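Local coordinates for ALDH21) (Physcomitrella patens subsp. patens, PDB 5MZ5), which oxidises succinic semialdehyde to succinate, using NADP(+) as the electron acceptor, as a plant member of the aldehyde dehydrogenase family, at residues I269-K274 against L484-I489; V375-A380 against I406-R411; T399-V404 against V419-K424; R411-F416 against T438-Q443; K433-T438 against E459-G464. All coordinates share one frame; numbering follows the deposited sequence.

Interaction 1: residues I269-K274 against L484-I489; sequences IGWDMK and LKDSGI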
# COMPACT_ATOMS: atom_id res chain seq x y z
N ILE A 269 11.03 19.44 28.84
CA ILE A 269 12.02 20.02 27.94
C ILE A 269 11.47 19.95 26.50
O ILE A 269 11.47 20.96 25.80
CB ILE A 269 13.40 19.28 28.08
CG1 ILE A 269 13.99 19.40 29.54
CG2 ILE A 269 14.42 19.70 27.00
CD1 ILE A 269 14.27 20.78 30.10
N GLY A 270 10.99 18.77 26.11
CA GLY A 270 10.44 18.50 24.78
C GLY A 270 9.25 19.35 24.41
O GLY A 270 9.26 20.00 23.36
N TRP A 271 8.23 19.39 25.29
CA TRP A 271 7.04 20.22 25.05
C TRP A 271 7.38 21.70 24.92
O TRP A 271 6.80 22.38 24.09
CB TRP A 271 5.95 19.98 26.12
CG TRP A 271 5.37 18.59 26.04
CD1 TRP A 271 5.37 17.64 27.02
CD2 TRP A 271 4.72 17.99 24.91
NE1 TRP A 271 4.72 16.52 26.60
CE2 TRP A 271 4.30 16.70 25.30
CE3 TRP A 271 4.42 18.43 23.60
CZ2 TRP A 271 3.60 15.85 24.44
CZ3 TRP A 271 3.73 17.58 22.75
CH2 TRP A 271 3.34 16.31 23.16
N ASP A 272 8.34 22.19 25.71
CA ASP A 272 8.80 23.56 25.64
C ASP A 272 9.55 23.83 24.31
O ASP A 272 9.40 24.91 23.74
CB ASP A 272 9.67 23.90 26.86
CG ASP A 272 10.25 25.29 26.77
OD1 ASP A 272 9.45 26.26 26.77
OD2 ASP A 272 11.48 25.40 26.55
N MET A 273 10.34 22.87 23.82
CA MET A 273 11.01 23.00 22.51
C MET A 273 9.98 23.06 21.37
O MET A 273 10.13 23.89 20.46
CB MET A 273 12.01 21.88 22.26
CG MET A 273 13.26 22.01 23.08
SD MET A 273 14.15 20.44 23.12
CE MET A 273 14.90 20.41 21.48
N LYS A 274 8.91 22.23 21.45
CA LYS A 274 7.83 22.23 20.45
C LYS A 274 7.15 23.61 20.40
O LYS A 274 6.97 24.15 19.31
CB LYS A 274 6.80 21.11 20.77
CG LYS A 274 5.67 20.99 19.73
CD LYS A 274 4.56 20.07 20.23
CE LYS A 274 3.40 19.93 19.26
NZ LYS A 274 2.48 21.10 19.27
N LEU A 484 0.86 8.62 22.90
CA LEU A 484 -0.24 9.55 23.06
C LEU A 484 0.02 10.34 24.31
O LEU A 484 0.99 10.05 25.04
CB LEU A 484 -1.59 8.77 23.18
CG LEU A 484 -1.93 7.78 22.05
CD1 LEU A 484 -3.34 7.21 22.24
CD2 LEU A 484 -1.80 8.43 20.67
N LYS A 485 -0.82 11.35 24.56
CA LYS A 485 -0.78 12.22 25.73
C LYS A 485 0.62 12.89 25.92
O LYS A 485 1.13 13.49 24.96
CB LYS A 485 -1.27 11.45 26.98
CG LYS A 485 -2.62 10.74 26.82
CD LYS A 485 -3.02 10.09 28.16
CE LYS A 485 -4.07 9.04 28.00
NZ LYS A 485 -4.32 8.32 29.27
N ASP A 486 1.23 12.81 27.12
CA ASP A 486 2.53 13.46 27.38
C ASP A 486 3.74 12.68 26.88
O ASP A 486 4.87 13.18 26.98
CB ASP A 486 2.70 13.82 28.87
CG ASP A 486 1.75 14.90 29.37
OD1 ASP A 486 1.03 15.51 28.52
OD2 ASP A 486 1.72 15.15 30.59
N SER A 487 3.51 11.51 26.27
CA SER A 487 4.58 10.66 25.74
C SER A 487 5.16 11.14 24.39
O SER A 487 6.21 10.67 23.98
CB SER A 487 4.14 9.20 25.67
OG SER A 487 3.99 8.76 27.01
N GLY A 488 4.53 12.13 23.78
CA GLY A 488 5.05 12.77 22.58
C GLY A 488 4.08 12.88 21.42
O GLY A 488 2.87 12.79 21.60
N ILE A 489 4.64 13.12 20.23
CA ILE A 489 3.93 13.22 18.95
C ILE A 489 4.72 12.52 17.86
O ILE A 489 5.96 12.64 17.81
CB ILE A 489 3.50 14.67 18.55
CG1 ILE A 489 4.66 15.68 18.63
CG2 ILE A 489 2.28 15.17 19.37
CD1 ILE A 489 4.51 16.78 17.63
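The indole of Trp271 lies against the turn Lys485-Gly488, meeting backbone atoms along one long edge of its two-ring system. At the ring edge NE1 gives a weak hydrogen bond to Asp486 O, 3.4 Å away and bent to 140° at the hydrogen. Next along the rim, Trp271 CZ2 comes within 3.5 Å of Lys485 O, and CH2 stands 3.9 Å from Gly488 O. Tryptophan suits the place because one flat group offers both an N-H and a broad apolar surface. Gly488 has positive phi (129°), and a side chain there would run into the carbonyl oxygen of the residue before, so the backbone at the start of strand 488-489 calls for glycine.

Past CH2, at Ile489, the contact becomes apolar. Ile489 CG2 reaches the edge of the indole at CH2 (4.1 Å), while its other branch carries CD1 to within 3.7 Å of Lys274 CE. CG1 of Ile489 takes the crowded position between backbone N and carbonyl carbon (chi1 51°), which leaves CG2 beside the N. The lysine chain crosses the isoleucine at about a right angle and uses its methylenes here; NZ goes on to Gly278 O and Lys280 O of the second subunit. Lys279 of that subunit makes a cation-pi contact with Trp271 and a salt bridge with Asp486, whose other oxygen bonds His439.

Trp271 also touches Leu286, an NADP(+)-binding residue. Helix 267-276, reached from strand 260-264 by a glycine-rich turn, belongs to the Rossmann-type nucleotide-binding fold, and strand 488-489 adds an antiparallel edge to its sheet beside strand 281-285.

Interaction 2: residues V375-A380 against I406-R411; sequences VKEAVA and IEANAR
Glu377, near the end of helix 365-380, reaches to the N-terminus of the short helix 409-412, where Ala408 holds the N-cap position without a polar side chain. That short helix connects strands 395-402 and 419-425 in a beta-alpha-beta unit, on whose strands helix 365-380 packs. From CB, which points toward the second helix, the chain sets out with CG anti to the backbone N (chi1 -176°) and then bends at chi2. CD arrives 3.7 Å from Asn409 ND2, with the carboxylate and amide planes 75° apart. OE1 accepts a hydrogen bond from Asn409 ND2 at 2.9 Å, on its syn side though tilted from the carboxylate plane. A water also donates weakly to OE1 and accepts from Ala410 N at 3.0 Å. OE2 sits 3.6 Å from Ala408 CA and takes a weak bond from Asn409 N at 3.4 Å.

A glutamate suits this site: Asn409 N and Ala410 N are met by its OE2 and by the water, and a negative group is probably favoured by the helix dipole. An alanine at Glu377 would probably leave Asn409 ND2 and N without this acceptor and Lys381, which pairs with OE2, without its mate. Asn409 OD1 turns instead to Lys412 NZ.

Beside this polar bridge the helices come close because their facing residues are small: Ala378 CB touches Ala410 CB at 4.1 Å.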
# COMPACT_ATOMS: atom_id res chain seq x y z
N VAL A 375 10.56 6.78 46.52
CA VAL A 375 10.28 5.49 47.18
C VAL A 375 9.84 5.77 48.64
O VAL A 375 8.80 5.24 49.07
CB VAL A 375 11.48 4.50 47.07
CG1 VAL A 375 11.35 3.33 48.05
CG2 VAL A 375 11.66 4.00 45.64
N LYS A 376 10.60 6.62 49.37
CA LYS A 376 10.28 6.98 50.76
C LYS A 376 8.91 7.68 50.83
O LYS A 376 8.09 7.33 51.69
CB LYS A 376 11.38 7.86 51.39
CG LYS A 376 12.67 7.10 51.70
CD LYS A 376 13.57 7.88 52.63
CE LYS A 376 15.03 7.83 52.26
NZ LYS A 376 15.40 8.92 51.31
N GLU A 377 8.64 8.60 49.90
CA GLU A 377 7.36 9.31 49.82
C GLU A 377 6.20 8.33 49.57
O GLU A 377 5.15 8.46 50.21
CB GLU A 377 7.42 10.39 48.74
CG GLU A 377 6.17 11.26 48.63
CD GLU A 377 5.80 11.70 47.23
OE1 GLU A 377 6.68 11.72 46.34
OE2 GLU A 377 4.61 12.05 47.02
N ALA A 378 6.39 7.32 48.68
CA ALA A 378 5.39 6.30 48.35
C ALA A 378 5.02 5.48 49.59
O ALA A 378 3.83 5.26 49.83
CB ALA A 378 5.91 5.39 47.24
N VAL A 379 6.04 5.09 50.41
CA VAL A 379 5.84 4.33 51.63
C VAL A 379 5.17 5.21 52.72
O VAL A 379 4.29 4.73 53.44
CB VAL A 379 7.09 3.55 52.14
CG1 VAL A 379 7.76 2.71 51.04
CG2 VAL A 379 8.10 4.43 52.86
N ALA A 380 5.54 6.52 52.78
CA ALA A 380 4.97 7.50 53.74
C ALA A 380 3.47 7.74 53.48
O ALA A 380 2.69 7.93 54.41
CB ALA A 380 5.73 8.83 53.66
N ILE A 406 -2.52 7.25 44.25
CA ILE A 406 -2.48 8.09 43.06
C ILE A 406 -1.77 9.45 43.29
O ILE A 406 -1.17 9.98 42.36
CB ILE A 406 -3.93 8.25 42.47
CG1 ILE A 406 -3.92 8.77 41.02
CG2 ILE A 406 -4.87 9.09 43.36
CD1 ILE A 406 -3.81 7.69 39.94
N GLU A 407 -1.83 10.00 44.51
CA GLU A 407 -1.21 11.29 44.84
C GLU A 407 0.34 11.21 44.94
O GLU A 407 1.00 12.24 44.74
CB GLU A 407 -1.84 11.95 46.09
CG GLU A 407 -1.89 11.08 47.34
CD GLU A 407 -3.08 10.15 47.52
OE1 GLU A 407 -3.26 9.65 48.66
OE2 GLU A 407 -3.84 9.92 46.55
N ALA A 408 0.91 10.01 45.22
CA ALA A 408 2.37 9.83 45.29
C ALA A 408 3.05 10.02 43.93
O ALA A 408 2.52 9.56 42.91
CB ALA A 408 2.71 8.47 45.86
N ASN A 409 4.21 10.71 43.93
CA ASN A 409 5.01 10.99 42.72
C ASN A 409 5.42 9.72 41.98
O ASN A 409 5.46 9.73 40.75
CB ASN A 409 6.25 11.80 43.05
CG ASN A 409 5.98 13.26 43.26
OD1 ASN A 409 5.30 13.92 42.47
ND2 ASN A 409 6.55 13.82 44.32
N ALA A 410 5.70 8.63 42.74
CA ALA A 410 6.08 7.32 42.19
C ALA A 410 4.95 6.76 41.31
O ALA A 410 5.24 6.06 40.35
CB ALA A 410 6.42 6.36 43.32
N ARG A 411 3.68 7.10 41.62
CA ARG A 411 2.53 6.64 40.85
C ARG A 411 2.15 7.60 39.69
O ARG A 411 1.87 7.14 38.58
CB ARG A 411 1.33 6.36 41.79
CG ARG A 411 -0.01 6.00 41.11
CD ARG A 411 0.06 4.84 40.11
NE ARG A 411 -1.23 4.60 39.45
CZ ARG A 411 -1.69 5.27 38.39
NH1 ARG A 411 -0.95 6.21 37.83
NH2 ARG A 411 -2.88 4.99 37.89
O HOH W 1 6.22 8.71 45.74

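Interaction 3: residues T399-V404 against V419-K424; sequences TVIEDV and VVLLYK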
# COMPACT_ATOMS: atom_id res chain seq x y z
N THR A 399 13.37 -2.39 43.37
CA THR A 399 12.30 -2.14 44.32
C THR A 399 10.93 -2.52 43.80
O THR A 399 10.64 -2.31 42.63
CB THR A 399 12.34 -0.64 44.70
OG1 THR A 399 13.67 -0.27 45.08
CG2 THR A 399 11.37 -0.27 45.80
N VAL A 400 10.08 -3.03 44.70
CA VAL A 400 8.67 -3.36 44.47
C VAL A 400 7.85 -2.78 45.63
O VAL A 400 8.14 -3.05 46.79
CB VAL A 400 8.35 -4.87 44.26
CG1 VAL A 400 6.88 -5.07 43.86
CG2 VAL A 400 9.27 -5.49 43.20
N ILE A 401 6.87 -1.94 45.31
CA ILE A 401 6.00 -1.30 46.30
C ILE A 401 4.55 -1.61 45.94
O ILE A 401 4.13 -1.44 44.80
CB ILE A 401 6.23 0.24 46.49
CG1 ILE A 401 7.69 0.68 46.18
CG2 ILE A 401 5.79 0.66 47.91
CD1 ILE A 401 7.91 2.19 46.05
N GLU A 402 3.80 -2.05 46.93
CA GLU A 402 2.41 -2.44 46.83
C GLU A 402 1.46 -1.32 47.30
O GLU A 402 1.75 -0.65 48.29
CB GLU A 402 2.22 -3.72 47.66
CG GLU A 402 0.81 -4.27 47.77
CD GLU A 402 0.80 -5.52 48.62
OE1 GLU A 402 0.81 -5.41 49.87
OE2 GLU A 402 0.89 -6.62 48.03
N ASP A 403 0.35 -1.13 46.56
CA ASP A 403 -0.74 -0.18 46.84
C ASP A 403 -0.29 1.28 47.09
O ASP A 403 -0.68 1.92 48.07
CB ASP A 403 -1.64 -0.69 47.99
CG ASP A 403 -2.28 -2.04 47.71
OD1 ASP A 403 -2.54 -2.34 46.50
OD2 ASP A 403 -2.51 -2.81 48.67
N VAL A 404 0.52 1.81 46.16
CA VAL A 404 0.97 3.20 46.22
C VAL A 404 -0.21 4.09 45.76
O VAL A 404 -0.76 3.86 44.68
CB VAL A 404 2.26 3.43 45.39
CG1 VAL A 404 2.59 4.91 45.26
CG2 VAL A 404 3.43 2.66 45.98
N VAL A 419 12.05 0.51 39.87
CA VAL A 419 10.91 0.54 40.78
C VAL A 419 9.66 0.09 40.07
O VAL A 419 9.32 0.63 39.02
CB VAL A 419 10.70 1.93 41.47
CG1 VAL A 419 9.64 1.84 42.58
CG2 VAL A 419 12.00 2.48 42.03
N VAL A 420 8.96 -0.89 40.68
CA VAL A 420 7.70 -1.44 40.17
C VAL A 420 6.59 -1.26 41.21
O VAL A 420 6.75 -1.64 42.37
CB VAL A 420 7.82 -2.92 39.72
CG1 VAL A 420 6.47 -3.48 39.27
CG2 VAL A 420 8.85 -3.07 38.60
N LEU A 421 5.47 -0.67 40.77
CA LEU A 421 4.29 -0.48 41.62
C LEU A 421 3.29 -1.59 41.34
O LEU A 421 2.75 -1.67 40.24
CB LEU A 421 3.66 0.90 41.44
CG LEU A 421 4.55 2.12 41.70
CD1 LEU A 421 3.72 3.35 41.83
CD2 LEU A 421 5.41 1.96 42.94
N LEU A 422 3.09 -2.46 42.34
CA LEU A 422 2.20 -3.62 42.26
C LEU A 422 0.80 -3.32 42.76
O LEU A 422 0.62 -2.70 43.81
CB LEU A 422 2.83 -4.79 43.06
CG LEU A 422 2.09 -6.14 43.08
CD1 LEU A 422 1.92 -6.73 41.66
CD2 LEU A 422 2.83 -7.12 43.96
N TYR A 423 -0.20 -3.79 42.01
CA TYR A 423 -1.63 -3.64 42.31
C TYR A 423 -2.39 -4.90 41.97
O TYR A 423 -2.02 -5.66 41.08
CB TYR A 423 -2.24 -2.46 41.52
CG TYR A 423 -1.58 -1.13 41.77
CD1 TYR A 423 -1.91 -0.36 42.89
CD2 TYR A 423 -0.62 -0.63 40.89
CE1 TYR A 423 -1.29 0.86 43.13
CE2 TYR A 423 0.00 0.61 41.12
CZ TYR A 423 -0.33 1.35 42.25
OH TYR A 423 0.26 2.56 42.50
N LYS A 424 -3.50 -5.09 42.68
CA LYS A 424 -4.43 -6.19 42.50
C LYS A 424 -5.70 -5.62 41.87
O LYS A 424 -6.06 -4.47 42.13
CB LYS A 424 -4.77 -6.80 43.87
CG LYS A 424 -5.67 -8.05 43.83
CD LYS A 424 -6.00 -8.63 45.23
CE LYS A 424 -6.81 -7.79 46.18
NZ LYS A 424 -6.81 -8.39 47.55
O HOH W 2 1.86 0.06 44.14
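Strands 399-402 and 419-424 run parallel, their axes 4.7 Å apart at closest and inclined by 30°, as the two strands of a beta-alpha-beta unit whose connection carries the short helix 409-412. The bonds alternate as a parallel pair demands: Val420 N to Thr399 O (2.9 Å), Ile401 N to Val420 O, Leu422 N to Ile401 O, and a final Asp403 N to Leu422 O at 3.2 Å. Asp403 then takes left-handed backbone angles and turns the chain off the sheet.

Mostly branched apolar residues line both faces, as befits extended strands buried under helices. On one face are Thr399, Ile401, Val419 and Leu421, where helix 365-380 packs on Ile401 and Val419. There Ile401 and Leu421 lie side by side and point the same way, and Ile401 CD1 meets Val419 CG1 at 3.9 Å. Val404, past the turn, folds back over this face: its CG2 touches Leu421 CD2 at 3.7 Å, the side chains crossing at about a right angle. On the other face Val400 CG1 packs on Leu422 CB at 4.1 Å against helix 333-345; Glu402, beside them, sends its carboxylate to Tyr333 and Lys337.

Tyr423 fastens the end of the pair. Its CG lies beside the backbone N (chi1 -58°). The OH donates to Val404 O at 2.7 Å, an acceptor at the ring edge. A water gives hydrogens to Ile401 O and Leu422 O and accepts from Val404 N; its oxygen sits 3.2 Å above the Tyr423 ring plane, offset toward the rim.

Interaction 4: residues R411-F416 against T438-Q443; sequences RKEEIF and THYGLQ
The ring of Tyr440 stands almost upright to the carboxylate of Glu413, their planes 81° apart, while the imidazole of His439 meets the same carboxylate at a lesser 56°. Both rings approach the segment 411-416 from the loop 438-443. His439 NE2 gives Glu413 OE1, which lies at the ring edge, a weak and bent hydrogen bond (3.4 Å, 126°). The stronger partner of the imidazole is Asp486, whose OD2 is bonded to ND1. The other oxygen of Glu413, OE2, uses its anti lone pair for a salt bridge with Lys412 NZ at 2.8 Å.

Tyr440 CE2 lies 3.3 Å above the His439 ring plane, offset toward the rim, and Tyr440 OH ends beside Glu414 N. There OH accepts from Glu414 N at 3.2 Å and touches Glu414 CB at 3.7 Å. A phenylalanine in place of Tyr440 would probably leave Glu414 N-H without this acceptor and the backbone at Glu414 less firmly held, with the OH contact to its CB gone as well.

Nearby a water donates to Lys412 O at 2.6 Å and hydrogen-bonds Thr438 OG1, which also accepts from Tyr440 N to form an ST turn.

From the backbone that Tyr440 holds, the Glu414 side chain runs out extended to Gly288 N, close to Cys320. Glu414 binds NADP(+), and its Glu-Ile-Phe-Gly-Pro sequence is the family motif whose glutamate, as in other aldehyde dehydrogenases, probably grips the nicotinamide ribose.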
# COMPACT_ATOMS: atom_id res chain seq x y z
N ARG A 411 3.68 7.10 41.62
CA ARG A 411 2.53 6.64 40.85
C ARG A 411 2.15 7.60 39.69
O ARG A 411 1.87 7.14 38.58
CB ARG A 411 1.33 6.36 41.79
CG ARG A 411 -0.01 6.00 41.11
CD ARG A 411 0.06 4.84 40.11
NE ARG A 411 -1.23 4.60 39.45
CZ ARG A 411 -1.69 5.27 38.39
NH1 ARG A 411 -0.95 6.21 37.83
NH2 ARG A 411 -2.88 4.99 37.89
N LYS A 412 2.16 8.90 39.96
CA LYS A 412 1.78 9.97 39.03
C LYS A 412 2.82 10.23 37.92
O LYS A 412 2.44 10.49 36.77
CB LYS A 412 1.49 11.24 39.86
CG LYS A 412 1.03 12.48 39.09
CD LYS A 412 0.48 13.58 40.02
CE LYS A 412 1.34 13.98 41.22
NZ LYS A 412 2.60 14.68 40.82
N GLU A 413 4.11 10.20 38.27
CA GLU A 413 5.19 10.54 37.34
C GLU A 413 6.04 9.35 36.92
O GLU A 413 6.01 8.30 37.55
CB GLU A 413 6.13 11.61 37.97
CG GLU A 413 5.45 12.79 38.64
CD GLU A 413 4.63 13.70 37.74
OE1 GLU A 413 4.91 13.76 36.52
OE2 GLU A 413 3.72 14.37 38.27
N GLU A 414 6.85 9.57 35.87
CA GLU A 414 7.82 8.62 35.36
C GLU A 414 8.95 8.55 36.39
O GLU A 414 9.58 9.57 36.68
CB GLU A 414 8.37 9.10 34.00
CG GLU A 414 9.43 8.18 33.40
CD GLU A 414 9.83 8.56 31.98
OE1 GLU A 414 10.15 9.74 31.76
OE2 GLU A 414 9.82 7.67 31.10
N ILE A 415 9.17 7.37 36.97
CA ILE A 415 10.21 7.21 37.98
C ILE A 415 11.61 7.06 37.29
O ILE A 415 12.59 7.58 37.81
CB ILE A 415 9.86 6.09 39.00
CG1 ILE A 415 10.70 6.19 40.28
CG2 ILE A 415 9.92 4.69 38.39
CD1 ILE A 415 9.93 5.77 41.63
N PHE A 416 11.68 6.39 36.11
CA PHE A 416 12.93 6.17 35.36
C PHE A 416 14.03 5.53 36.28
O PHE A 416 15.17 5.98 36.34
CB PHE A 416 13.39 7.50 34.71
CG PHE A 416 13.89 7.40 33.29
CD1 PHE A 416 13.00 7.15 32.24
CD2 PHE A 416 15.23 7.60 32.99
CE1 PHE A 416 13.45 7.10 30.92
CE2 PHE A 416 15.69 7.54 31.66
CZ PHE A 416 14.79 7.29 30.64
N THR A 438 -3.36 7.78 33.68
CA THR A 438 -2.03 8.37 33.61
C THR A 438 -2.03 9.49 32.56
O THR A 438 -2.88 9.48 31.67
CB THR A 438 -0.96 7.27 33.28
OG1 THR A 438 0.33 7.87 33.20
CG2 THR A 438 -1.26 6.52 31.96
N HIS A 439 -1.07 10.41 32.66
CA HIS A 439 -0.91 11.51 31.70
C HIS A 439 0.09 11.13 30.60
O HIS A 439 0.29 11.90 29.66
CB HIS A 439 -0.60 12.84 32.40
CG HIS A 439 0.65 12.87 33.24
ND1 HIS A 439 1.86 13.37 32.74
CD2 HIS A 439 0.81 12.58 34.55
CE1 HIS A 439 2.71 13.34 33.76
NE2 HIS A 439 2.13 12.86 34.87
N TYR A 440 0.63 9.91 30.67
CA TYR A 440 1.53 9.34 29.65
C TYR A 440 0.70 8.37 28.78
O TYR A 440 -0.45 8.09 29.10
CB TYR A 440 2.70 8.63 30.31
CG TYR A 440 3.53 9.49 31.24
CD1 TYR A 440 4.58 10.28 30.75
CD2 TYR A 440 3.29 9.51 32.61
CE1 TYR A 440 5.36 11.06 31.61
CE2 TYR A 440 4.08 10.26 33.48
CZ TYR A 440 5.11 11.04 32.98
OH TYR A 440 5.87 11.80 33.84
N GLY A 441 1.29 7.89 27.68
CA GLY A 441 0.61 6.96 26.79
C GLY A 441 1.52 6.35 25.75
O GLY A 441 1.21 6.39 24.56
N LEU A 442 2.64 5.79 26.19
CA LEU A 442 3.64 5.23 25.29
C LEU A 442 3.33 3.78 24.94
O LEU A 442 2.94 3.49 23.80
CB LEU A 442 5.04 5.44 25.91
CG LEU A 442 6.33 5.27 25.09
CD1 LEU A 442 6.16 5.60 23.65
CD2 LEU A 442 7.43 6.12 25.65
N GLN A 443 3.47 2.86 25.91
CA GLN A 443 3.21 1.44 25.71
C GLN A 443 2.55 0.83 26.93
O GLN A 443 2.64 1.37 28.03
CB GLN A 443 4.48 0.66 25.31
CG GLN A 443 4.96 1.00 23.91
CD GLN A 443 5.92 0.04 23.24
OE1 GLN A 443 6.21 0.19 22.06
NE2 GLN A 443 6.44 -0.94 23.95
O HOH W 3 0.49 9.42 35.39

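Interaction 5: residues K433-T438 against E459-G464; sequences KECNNT and EHMEVG
Asn436 spends both ends of its side-chain amide on the backbone of residues 460-462, joining the end of helix 428-435 to the end of helix 451-460 in the part built on the mixed sheet with strands 290-294, 323-329 and 443-447, the catalytic domain in this family. Its ND2 donates to His460 O at 2.9 Å, and its OD1 accepts from Glu462 N at 2.9 Å in a nearly straight bond of 174°. In this way one amide imitates a peptide group, pairing with the C=O and N-H that flank Met461, the first residue to leave the helix. Asparagine fits because it carries donor and acceptor side by side on a short arm. CG lies anti to the carbonyl carbon (chi1 -68°), and CB already points toward the partner. The fit is not flat: Glu462 N stands above the plane of the Asn436 carbonyl.

Glu462 backs the amide with its own extended side chain, OE1 coming within 3.6 Å of Asn436 CB, and OE1 also forms a salt bridge with Lys485 NZ. The backbone at Glu462 is bent into an inverse gamma turn, closed by a weak Val463 N to Met461 O bond.

Farther out, Asn437 centres a second inverse gamma turn, and its ND2 donates to Glu434 OE1 at 3.1 Å, tying Asn437 back to Glu434 on the helix. Glu434 OE2 continues to Arg411. On the other segment, Met461 O receives Lys505 NZ of the second subunit, so this bend also meets the subunit interface.

Alongside the amide bonds, where both side chains lie on Ile293, Cys435 SG touches the terminal methyl CE of Met461 at 4.0 Å.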
# COMPACT_ATOMS: atom_id res chain seq x y z
N LYS A 433 -8.97 0.54 32.45
CA LYS A 433 -9.27 1.91 32.84
C LYS A 433 -8.13 2.46 33.75
O LYS A 433 -7.69 3.60 33.56
CB LYS A 433 -10.63 1.98 33.55
CG LYS A 433 -11.10 3.40 33.83
CD LYS A 433 -12.43 3.44 34.58
CE LYS A 433 -12.82 4.86 34.88
NZ LYS A 433 -14.15 4.93 35.54
N GLU A 434 -7.62 1.63 34.68
CA GLU A 434 -6.54 2.03 35.55
C GLU A 434 -5.20 2.16 34.81
O GLU A 434 -4.39 3.03 35.15
CB GLU A 434 -6.44 1.12 36.79
CG GLU A 434 -5.63 1.73 37.93
CD GLU A 434 -5.96 3.14 38.38
OE1 GLU A 434 -7.10 3.61 38.15
OE2 GLU A 434 -5.08 3.77 39.01
N CYS A 435 -4.97 1.30 33.78
CA CYS A 435 -3.79 1.38 32.91
C CYS A 435 -3.75 2.74 32.23
O CYS A 435 -2.68 3.34 32.12
CB CYS A 435 -3.81 0.26 31.87
SG CYS A 435 -3.29 -1.34 32.53
N ASN A 436 -4.93 3.23 31.81
CA ASN A 436 -5.16 4.51 31.14
C ASN A 436 -5.15 5.69 32.08
O ASN A 436 -5.09 6.82 31.60
CB ASN A 436 -6.49 4.48 30.35
CG ASN A 436 -6.46 3.55 29.17
OD1 ASN A 436 -5.39 3.21 28.63
ND2 ASN A 436 -7.63 3.17 28.71
N ASN A 437 -5.22 5.44 33.42
CA ASN A 437 -5.25 6.47 34.46
C ASN A 437 -3.84 7.05 34.70
O ASN A 437 -3.20 6.83 35.75
CB ASN A 437 -5.92 5.94 35.76
CG ASN A 437 -6.22 7.02 36.77
OD1 ASN A 437 -6.15 8.21 36.47
ND2 ASN A 437 -6.56 6.63 37.99
N THR A 438 -3.36 7.78 33.68
CA THR A 438 -2.03 8.37 33.61
C THR A 438 -2.03 9.49 32.56
O THR A 438 -2.88 9.48 31.67
CB THR A 438 -0.96 7.27 33.28
OG1 THR A 438 0.33 7.87 33.20
CG2 THR A 438 -1.26 6.52 31.96
N GLU A 459 -7.99 -2.20 21.55
CA GLU A 459 -8.97 -1.16 21.27
C GLU A 459 -9.01 -0.00 22.29
O GLU A 459 -9.14 1.15 21.88
CB GLU A 459 -10.36 -1.80 21.18
CG GLU A 459 -11.30 -1.11 20.21
CD GLU A 459 -10.88 -1.01 18.75
OE1 GLU A 459 -11.34 -0.05 18.09
OE2 GLU A 459 -10.10 -1.86 18.26
N HIS A 460 -8.93 -0.31 23.60
CA HIS A 460 -9.14 0.70 24.64
C HIS A 460 -7.90 1.24 25.35
O HIS A 460 -8.02 2.30 25.98
CB HIS A 460 -10.14 0.16 25.68
CG HIS A 460 -11.49 -0.04 25.06
ND1 HIS A 460 -11.89 -1.29 24.60
CD2 HIS A 460 -12.42 0.88 24.70
CE1 HIS A 460 -13.08 -1.10 24.04
NE2 HIS A 460 -13.43 0.18 24.08
N MET A 461 -6.73 0.58 25.24
CA MET A 461 -5.53 1.14 25.88
C MET A 461 -5.03 2.37 25.10
O MET A 461 -4.80 2.29 23.90
CB MET A 461 -4.43 0.09 26.05
CG MET A 461 -4.72 -0.88 27.17
SD MET A 461 -3.56 -2.26 27.13
CE MET A 461 -3.64 -2.76 28.81
N GLU A 462 -4.93 3.52 25.79
CA GLU A 462 -4.56 4.83 25.25
C GLU A 462 -3.07 4.99 25.12
O GLU A 462 -2.46 5.81 25.81
CB GLU A 462 -5.19 5.94 26.10
CG GLU A 462 -6.71 5.95 26.02
CD GLU A 462 -7.44 6.71 27.12
OE1 GLU A 462 -6.80 7.23 28.05
OE2 GLU A 462 -8.69 6.71 27.06
N VAL A 463 -2.48 4.18 24.23
CA VAL A 463 -1.03 4.11 24.00
C VAL A 463 -0.74 4.00 22.50
O VAL A 463 -1.66 3.75 21.72
CB VAL A 463 -0.42 2.87 24.77
CG1 VAL A 463 -0.47 3.07 26.28
CG2 VAL A 463 -1.10 1.57 24.36
N GLY A 464 0.54 4.11 22.14
CA GLY A 464 1.02 3.88 20.77
C GLY A 464 1.26 2.39 20.47
O GLY A 464 1.19 1.96 19.32

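How the interactions relate
Along the chain, interaction 1 spans all the others: its first segment precedes them and its second follows. Interactions 2 and 3 alternate their segments around the unit strand 395-402, helix 409-412, strand 419-425, with centres about 10 Å apart. Interactions 4 and 5 also interleave, sharing Thr438, their centres about 11 Å apart. Arg411, common to 2 and 4, reaches Glu434 and the Asn437 carbonyl of interaction 5. The Rossmann-type sheet of interaction 1 meets this second alpha/beta region through Asp486-His439 and Lys485-Glu462, whereas the centres of interactions 1 and 3 are about 27 Å apart. The contacts link the cofactor side with the mixed sheet holding strands 395-402 and 419-425 and, through interactions 1 and 5, with the second subunit.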